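Local atomic coordinates of bifunctional enzyme IspD/IspF (Campylobacter jejuni, PDB entry 1W55), a protein that catalyses two steps of isoprenoid precursor synthesis, making CDP-methylerythritol from CTP and methylerythritol 4-phosphate and cyclising its 2-phosphate to methylerythritol 2,4-cyclodiphosphate with release of CMP. Residues D96-V102 with I145-Q149; S5-L9 with A37-S42. All blocks are in the same frame, centred on the assembly; numbering follows the deposited sequence.

Contact 1 of 2, residues D96-V102 with I145-Q149; sequences DVARVLV and IQTPQ. With C (cytidine-5'-monophosphate), chain D; EDO (1,2-ethanediol), chain F.
Arg99 swings its CG opposite its own carbonyl carbon (chi1 -65°) and then runs extended as far as NE, which carries the chain across Thr147 at roughly a right angle. CD of Arg99 comes to 3.4 Å from CB of Thr147. Beyond that point the guanidinium lies against the backbone of 145-149: CA of Gln146 sits 3.7 Å above the plane, over its centre, and N of Thr147 covers the same face nearer the rim. The amide of Gln146 is turned well away from this plane, and its NE2 is bonded instead to the carbonyl of Glu186.

Polar bonds round the rim fix the rotation of the arginine head. NE donates to OD2 of Asp96 at 2.9 Å in a salt bridge, meeting the carboxylate on its anti side and somewhat out of its plane. At the guanidinium edge, NH2 points almost straight (170°) at O1 of an ethanediol, probably from the crystallisation liquor, 3.1 Å away, and that same oxygen is 2.7 Å from OD2 of Asp96. O2 of the diol reaches the carbonyl oxygen of Ile145 at 2.9 Å. NH1 is tied to the carbonyl of Ala189, and NH2 also forms a salt bridge with Asp128 of the second subunit.

Further along, Val102 and Pro148 meet tip to tip, CG1 to CD at 3.7 Å, the proline following a cis peptide bond. OD1 of Asp96 is paired with Arg76 and passes 3.4 Å from C4' of the bound CMP. The type I turn Asp96-Arg99 probably corresponds to the Asp-Ala-Ala-Arg sequence of other IspD enzymes. Asp96 and Val97 line the CMP pocket, and nearby Lys191, predicted to position methylerythritol phosphate, places this corner at the IspD active site.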
loop_
_atom_site.group_PDB
_atom_site.type_symbol
_atom_site.label_atom_id
_atom_site.label_comp_id
_atom_site.label_asym_id
_atom_site.label_seq_id
_atom_site.Cartn_x
_atom_site.Cartn_y
_atom_site.Cartn_z
ATOM N N ASP A 96 17.508 27.887 -2.924
ATOM C CA ASP A 96 16.165 28.254 -3.374
ATOM C C ASP A 96 15.118 27.527 -2.517
ATOM O O ASP A 96 15.222 26.318 -2.348
ATOM C CB ASP A 96 15.973 27.825 -4.833
ATOM C CG ASP A 96 17.111 28.287 -5.760
ATOM O OD1 ASP A 96 17.711 29.361 -5.536
ATOM O OD2 ASP A 96 17.457 27.635 -6.762
ATOM N N VAL A 97 14.107 28.224 -1.989
ATOM C CA VAL A 97 13.031 27.506 -1.268
ATOM C C VAL A 97 12.271 26.579 -2.187
ATOM O O VAL A 97 11.701 25.593 -1.731
ATOM C CB VAL A 97 11.951 28.402 -0.565
ATOM C CG1 VAL A 97 12.414 28.885 0.770
ATOM C CG2 VAL A 97 11.448 29.528 -1.453
ATOM N N ALA A 98 12.248 26.899 -3.476
ATOM C CA ALA A 98 11.502 26.105 -4.444
ATOM C C ALA A 98 12.145 24.744 -4.717
ATOM O O ALA A 98 11.542 23.902 -5.376
ATOM C CB ALA A 98 11.281 26.887 -5.739
ATOM N N ARG A 99 13.354 24.536 -4.195
ATOM C CA ARG A 99 13.980 23.208 -4.152
ATOM C C ARG A 99 13.654 22.557 -2.806
ATOM O O ARG A 99 14.409 22.670 -1.829
ATOM C CB ARG A 99 15.495 23.312 -4.358
ATOM C CG ARG A 99 15.866 23.817 -5.730
ATOM C CD ARG A 99 17.358 23.979 -5.933
ATOM N NE ARG A 99 17.699 24.740 -7.131
ATOM C CZ ARG A 99 17.739 24.238 -8.368
ATOM N NH1 ARG A 99 17.469 22.958 -8.590
ATOM N NH2 ARG A 99 18.070 25.021 -9.387
ATOM N N VAL A 100 12.515 21.879 -2.765
ATOM C CA VAL A 100 11.873 21.547 -1.496
ATOM C C VAL A 100 12.397 20.286 -0.824
ATOM O O VAL A 100 12.577 20.274 0.389
ATOM C CB VAL A 100 10.330 21.480 -1.639
ATOM C CG1 VAL A 100 9.688 21.382 -0.287
ATOM C CG2 VAL A 100 9.822 22.711 -2.335
ATOM N N LEU A 101 12.660 19.248 -1.610
ATOM C CA LEU A 101 12.956 17.921 -1.070
ATOM C C LEU A 101 14.441 17.541 -1.058
ATOM O O LEU A 101 14.781 16.355 -1.173
ATOM C CB LEU A 101 12.177 16.858 -1.846
ATOM C CG LEU A 101 10.640 16.876 -1.810
ATOM C CD1 LEU A 101 10.087 15.767 -2.705
ATOM C CD2 LEU A 101 10.101 16.748 -0.392
ATOM N N VAL A 102 15.313 18.533 -0.915
ATOM C CA VAL A 102 16.754 18.298 -0.838
ATOM C C VAL A 102 17.047 17.275 0.255
ATOM O O VAL A 102 16.620 17.446 1.399
ATOM C CB VAL A 102 17.536 19.606 -0.553
ATOM C CG1 VAL A 102 18.996 19.296 -0.293
ATOM C CG2 VAL A 102 17.399 20.591 -1.724
ATOM N N ILE A 145 22.938 23.213 -13.040
ATOM C CA ILE A 145 23.339 23.492 -11.675
ATOM C C ILE A 145 22.131 23.517 -10.733
ATOM O O ILE A 145 21.030 23.942 -11.099
ATOM C CB ILE A 145 24.149 24.820 -11.584
ATOM C CG1 ILE A 145 25.334 24.826 -12.564
ATOM C CG2 ILE A 145 24.628 25.054 -10.174
ATOM C CD1 ILE A 145 26.419 23.753 -12.297
ATOM N N GLN A 146 22.362 23.057 -9.515
ATOM C CA GLN A 146 21.323 23.003 -8.508
ATOM C C GLN A 146 21.832 23.721 -7.264
ATOM O O GLN A 146 22.933 24.284 -7.249
ATOM C CB GLN A 146 20.963 21.543 -8.180
ATOM C CG GLN A 146 20.373 20.725 -9.341
ATOM C CD GLN A 146 19.900 19.338 -8.891
ATOM O OE1 GLN A 146 20.632 18.619 -8.200
ATOM N NE2 GLN A 146 18.671 18.972 -9.266
ATOM N N THR A 147 21.027 23.635 -6.220
ATOM C CA THR A 147 21.215 24.303 -4.941
ATOM C C THR A 147 20.839 23.158 -3.948
ATOM O O THR A 147 20.137 22.233 -4.382
ATOM C CB THR A 147 20.213 25.500 -4.986
ATOM O OG1 THR A 147 20.901 26.753 -5.143
ATOM C CG2 THR A 147 19.391 25.641 -3.789
ATOM N N PRO A 148 21.277 23.132 -2.675
ATOM C CA PRO A 148 22.087 24.155 -1.993
ATOM C C PRO A 148 23.517 24.315 -2.504
ATOM O O PRO A 148 24.087 23.398 -3.098
ATOM C CB PRO A 148 22.145 23.664 -0.533
ATOM C CG PRO A 148 21.133 22.548 -0.412
ATOM C CD PRO A 148 20.968 21.995 -1.790
ATOM N N GLN A 149 24.077 25.500 -2.280
ATOM C CA GLN A 149 25.444 25.794 -2.678
ATOM C C GLN A 149 26.139 26.357 -1.443
ATOM O O GLN A 149 25.560 27.166 -0.723
ATOM C CB GLN A 149 25.464 26.803 -3.832
ATOM C CG GLN A 149 24.779 26.320 -5.118
ATOM C CD GLN A 149 24.855 27.313 -6.281
ATOM O OE1 GLN A 149 24.523 28.490 -6.131
ATOM N NE2 GLN A 149 25.259 26.824 -7.453
HETATM O OP3 C D . 14.608 30.558 -10.255
HETATM P P C D . 14.717 32.012 -9.862
HETATM O OP1 C D . 13.499 32.813 -10.246
HETATM O OP2 C D . 16.049 32.652 -10.179
HETATM O "O5'" C D . 14.597 32.004 -8.255
HETATM C "C5'" C D . 15.520 31.306 -7.433
HETATM C "C4'" C D . 15.222 31.583 -5.959
HETATM O "O4'" C D . 15.553 32.931 -5.603
HETATM C "C3'" C D . 13.760 31.386 -5.610
HETATM O "O3'" C D . 13.719 30.622 -4.419
HETATM C "C2'" C D . 13.218 32.777 -5.362
HETATM O "O2'" C D . 12.191 32.806 -4.377
HETATM C "C1'" C D . 14.457 33.536 -4.916
HETATM N N1 C D . 14.361 34.948 -5.283
HETATM C C2 C D . 14.571 35.914 -4.285
HETATM O O2 C D . 14.839 35.561 -3.105
HETATM N N3 C D . 14.481 37.217 -4.620
HETATM C C4 C D . 14.178 37.602 -5.890
HETATM N N4 C D . 14.086 38.922 -6.197
HETATM C C5 C D . 13.965 36.655 -6.886
HETATM C C6 C D . 14.066 35.311 -6.550
HETATM C C1 EDO F . 19.987 28.404 -9.134
HETATM O O1 EDO F . 18.606 28.086 -9.217
HETATM C C2 EDO F . 20.810 27.216 -9.585
HETATM O O2 EDO F . 20.318 26.763 -10.826
#

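Contact 2 of 2, residues S5-L9 with A37-S42; sequences SLIML and ATKNLS. With C (cytidine-5'-monophosphate), chain D.
Met8 packs against three residues of helix 37-42. Its chain bends at chi2 and chi3 (-59° and -62°), so SD points in at Leu41 while CE turns back toward Ala37. CG lies 3.6 Å from OG1 of Thr38 and equally close to CG2, the two side chains sliding past each other in opposite directions. SD meets CD2 of Leu41 at 3.6 Å, and CE ends 4.3 Å from CB of Ala37. Two residues back on the strand, Leu6 crosses Leu41 at about a right angle, its CD2 touching CB at 4.0 Å.

The hydroxyl of Thr38 is engaged one turn back with the carbonyl of Trp34, and this leaves its methyl and oxygen as a fixed wall beside Met8. Around this core, Leu6 also rests on Met93 and Ile50, while Leu41 reaches Ser95. Segments 5-9 and 37-42 run nearly antiparallel, 158° between their directions, their axes 9.8 Å apart at closest approach. On the other face of the strand Ile7 packs on helix 76-84, as in a three-layer nucleotide-binding fold. At its C-terminal end Leu9 O is 2.6 Å from O3' of CMP and accepts a hydrogen bond from it.

The interface is largely apolar, with the one sulfur of Met8 at its middle, so its cohesion rests on shape and van der Waals contact, while the strand's C-terminal carbonyl binds the nucleotide sugar.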
loop_
_atom_site.group_PDB
_atom_site.type_symbol
_atom_site.label_atom_id
_atom_site.label_comp_id
_atom_site.label_asym_id
_atom_site.label_seq_id
_atom_site.Cartn_x
_atom_site.Cartn_y
_atom_site.Cartn_z
ATOM N N SER A 5 26.303 29.322 8.193
ATOM C CA SER A 5 24.946 29.852 8.302
ATOM C C SER A 5 24.128 29.412 7.085
ATOM O O SER A 5 24.667 28.832 6.148
ATOM C CB SER A 5 24.965 31.378 8.407
ATOM O OG SER A 5 25.614 31.805 9.589
ATOM N N LEU A 6 22.822 29.668 7.121
ATOM C CA LEU A 6 21.931 29.282 6.034
ATOM C C LEU A 6 21.129 30.488 5.553
ATOM O O LEU A 6 20.550 31.216 6.368
ATOM C CB LEU A 6 20.996 28.134 6.463
ATOM C CG LEU A 6 19.899 27.690 5.474
ATOM C CD1 LEU A 6 20.508 27.035 4.243
ATOM C CD2 LEU A 6 18.859 26.755 6.121
ATOM N N ILE A 7 21.134 30.712 4.235
ATOM C CA ILE A 7 20.234 31.685 3.618
ATOM C C ILE A 7 19.254 30.962 2.704
ATOM O O ILE A 7 19.654 30.307 1.729
ATOM C CB ILE A 7 21.000 32.776 2.828
ATOM C CG1 ILE A 7 21.935 33.581 3.746
ATOM C CG2 ILE A 7 20.009 33.700 2.103
ATOM C CD1 ILE A 7 22.860 34.557 2.983
ATOM N N MET A 8 17.968 31.065 3.038
ATOM C CA MET A 8 16.903 30.532 2.192
ATOM C C MET A 8 16.359 31.659 1.328
ATOM O O MET A 8 15.928 32.694 1.835
ATOM C CB MET A 8 15.781 29.907 3.037
ATOM C CG MET A 8 16.207 28.710 3.896
ATOM S SD MET A 8 16.904 27.312 2.965
ATOM C CE MET A 8 15.492 26.839 1.927
ATOM N N LEU A 9 16.383 31.461 0.020
ATOM C CA LEU A 9 15.946 32.508 -0.897
ATOM C C LEU A 9 14.475 32.298 -1.257
ATOM O O LEU A 9 14.146 31.367 -1.965
ATOM C CB LEU A 9 16.843 32.528 -2.149
ATOM C CG LEU A 9 18.302 32.958 -1.905
ATOM C CD1 LEU A 9 19.133 32.742 -3.135
ATOM C CD2 LEU A 9 18.410 34.430 -1.453
ATOM N N ALA A 37 10.455 23.805 3.273
ATOM C CA ALA A 37 11.823 23.744 2.723
ATOM C C ALA A 37 12.889 24.195 3.727
ATOM O O ALA A 37 13.947 23.565 3.842
ATOM C CB ALA A 37 11.927 24.564 1.430
ATOM N N THR A 38 12.602 25.274 4.455
ATOM C CA THR A 38 13.520 25.806 5.465
ATOM C C THR A 38 13.709 24.819 6.621
ATOM O O THR A 38 14.842 24.561 7.043
ATOM C CB THR A 38 13.046 27.184 5.984
ATOM O OG1 THR A 38 12.835 28.076 4.881
ATOM C CG2 THR A 38 14.144 27.858 6.748
ATOM N N LYS A 39 12.602 24.253 7.100
ATOM C CA LYS A 39 12.631 23.245 8.163
ATOM C C LYS A 39 13.484 22.053 7.750
ATOM O O LYS A 39 14.301 21.583 8.533
ATOM C CB LYS A 39 11.212 22.767 8.523
ATOM C CG LYS A 39 10.468 23.693 9.473
ATOM C CD LYS A 39 9.158 23.061 9.929
ATOM C CE LYS A 39 8.548 23.810 11.094
ATOM N NZ LYS A 39 7.122 23.415 11.277
ATOM N N ASN A 40 13.277 21.577 6.523
ATOM C CA ASN A 40 14.044 20.468 5.946
ATOM C C ASN A 40 15.574 20.675 6.000
ATOM O O ASN A 40 16.303 19.842 6.544
ATOM C CB ASN A 40 13.581 20.228 4.501
ATOM C CG ASN A 40 14.334 19.089 3.809
ATOM O OD1 ASN A 40 14.298 17.933 4.261
ATOM N ND2 ASN A 40 15.008 19.410 2.688
ATOM N N LEU A 41 16.043 21.784 5.433
ATOM C CA LEU A 41 17.470 22.106 5.407
ATOM C C LEU A 41 18.018 22.385 6.808
ATOM O O LEU A 41 19.118 21.959 7.143
ATOM C CB LEU A 41 17.714 23.313 4.495
ATOM C CG LEU A 41 18.631 23.127 3.289
ATOM C CD1 LEU A 41 18.595 21.703 2.745
ATOM C CD2 LEU A 41 18.257 24.106 2.210
ATOM N N SER A 42 17.233 23.089 7.617
ATOM C CA SER A 42 17.612 23.415 8.983
ATOM C C SER A 42 17.873 22.162 9.832
ATOM O O SER A 42 18.735 22.183 10.712
ATOM C CB SER A 42 16.544 24.293 9.634
ATOM O OG SER A 42 16.738 24.371 11.039
HETATM O OP3 C D . 14.608 30.558 -10.255
HETATM P P C D . 14.717 32.012 -9.862
HETATM O OP1 C D . 13.499 32.813 -10.246
HETATM O OP2 C D . 16.049 32.652 -10.179
HETATM O "O5'" C D . 14.597 32.004 -8.255
HETATM C "C5'" C D . 15.520 31.306 -7.433
HETATM C "C4'" C D . 15.222 31.583 -5.959
HETATM O "O4'" C D . 15.553 32.931 -5.603
HETATM C "C3'" C D . 13.760 31.386 -5.610
HETATM O "O3'" C D . 13.719 30.622 -4.419
HETATM C "C2'" C D . 13.218 32.777 -5.362
HETATM O "O2'" C D . 12.191 32.806 -4.377
HETATM C "C1'" C D . 14.457 33.536 -4.916
HETATM N N1 C D . 14.361 34.948 -5.283
HETATM C C2 C D . 14.571 35.914 -4.285
HETATM O O2 C D . 14.839 35.561 -3.105
HETATM N N3 C D . 14.481 37.217 -4.620
HETATM C C4 C D . 14.178 37.602 -5.890
HETATM N N4 C D . 14.086 38.922 -6.197
HETATM C C5 C D . 13.965 36.655 -6.886
HETATM C C6 C D . 14.066 35.311 -6.550
#

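How the contacts relate
From the N terminus, strand 4-9 leads into the sheet, and the chain returns through helix 33-42 to close contact 2 as the first half of a beta-alpha-beta crossover whose next strand is 50-54. Only later does strand 91-96, parallel to 4-9 and adjacent to it, deliver segment 96-102, and a second loop closes when the chain arrives at 145-149 in contact 1. The two loops are in series, neither nested nor crossed. They meet in space nonetheless: Val97 N lies 3.1 Å from Leu9 O, and Asn40 ND2 2.8 Å from Val102 O, both probable hydrogen bonds, the first beside CMP, the second farther off, tying helix to loop.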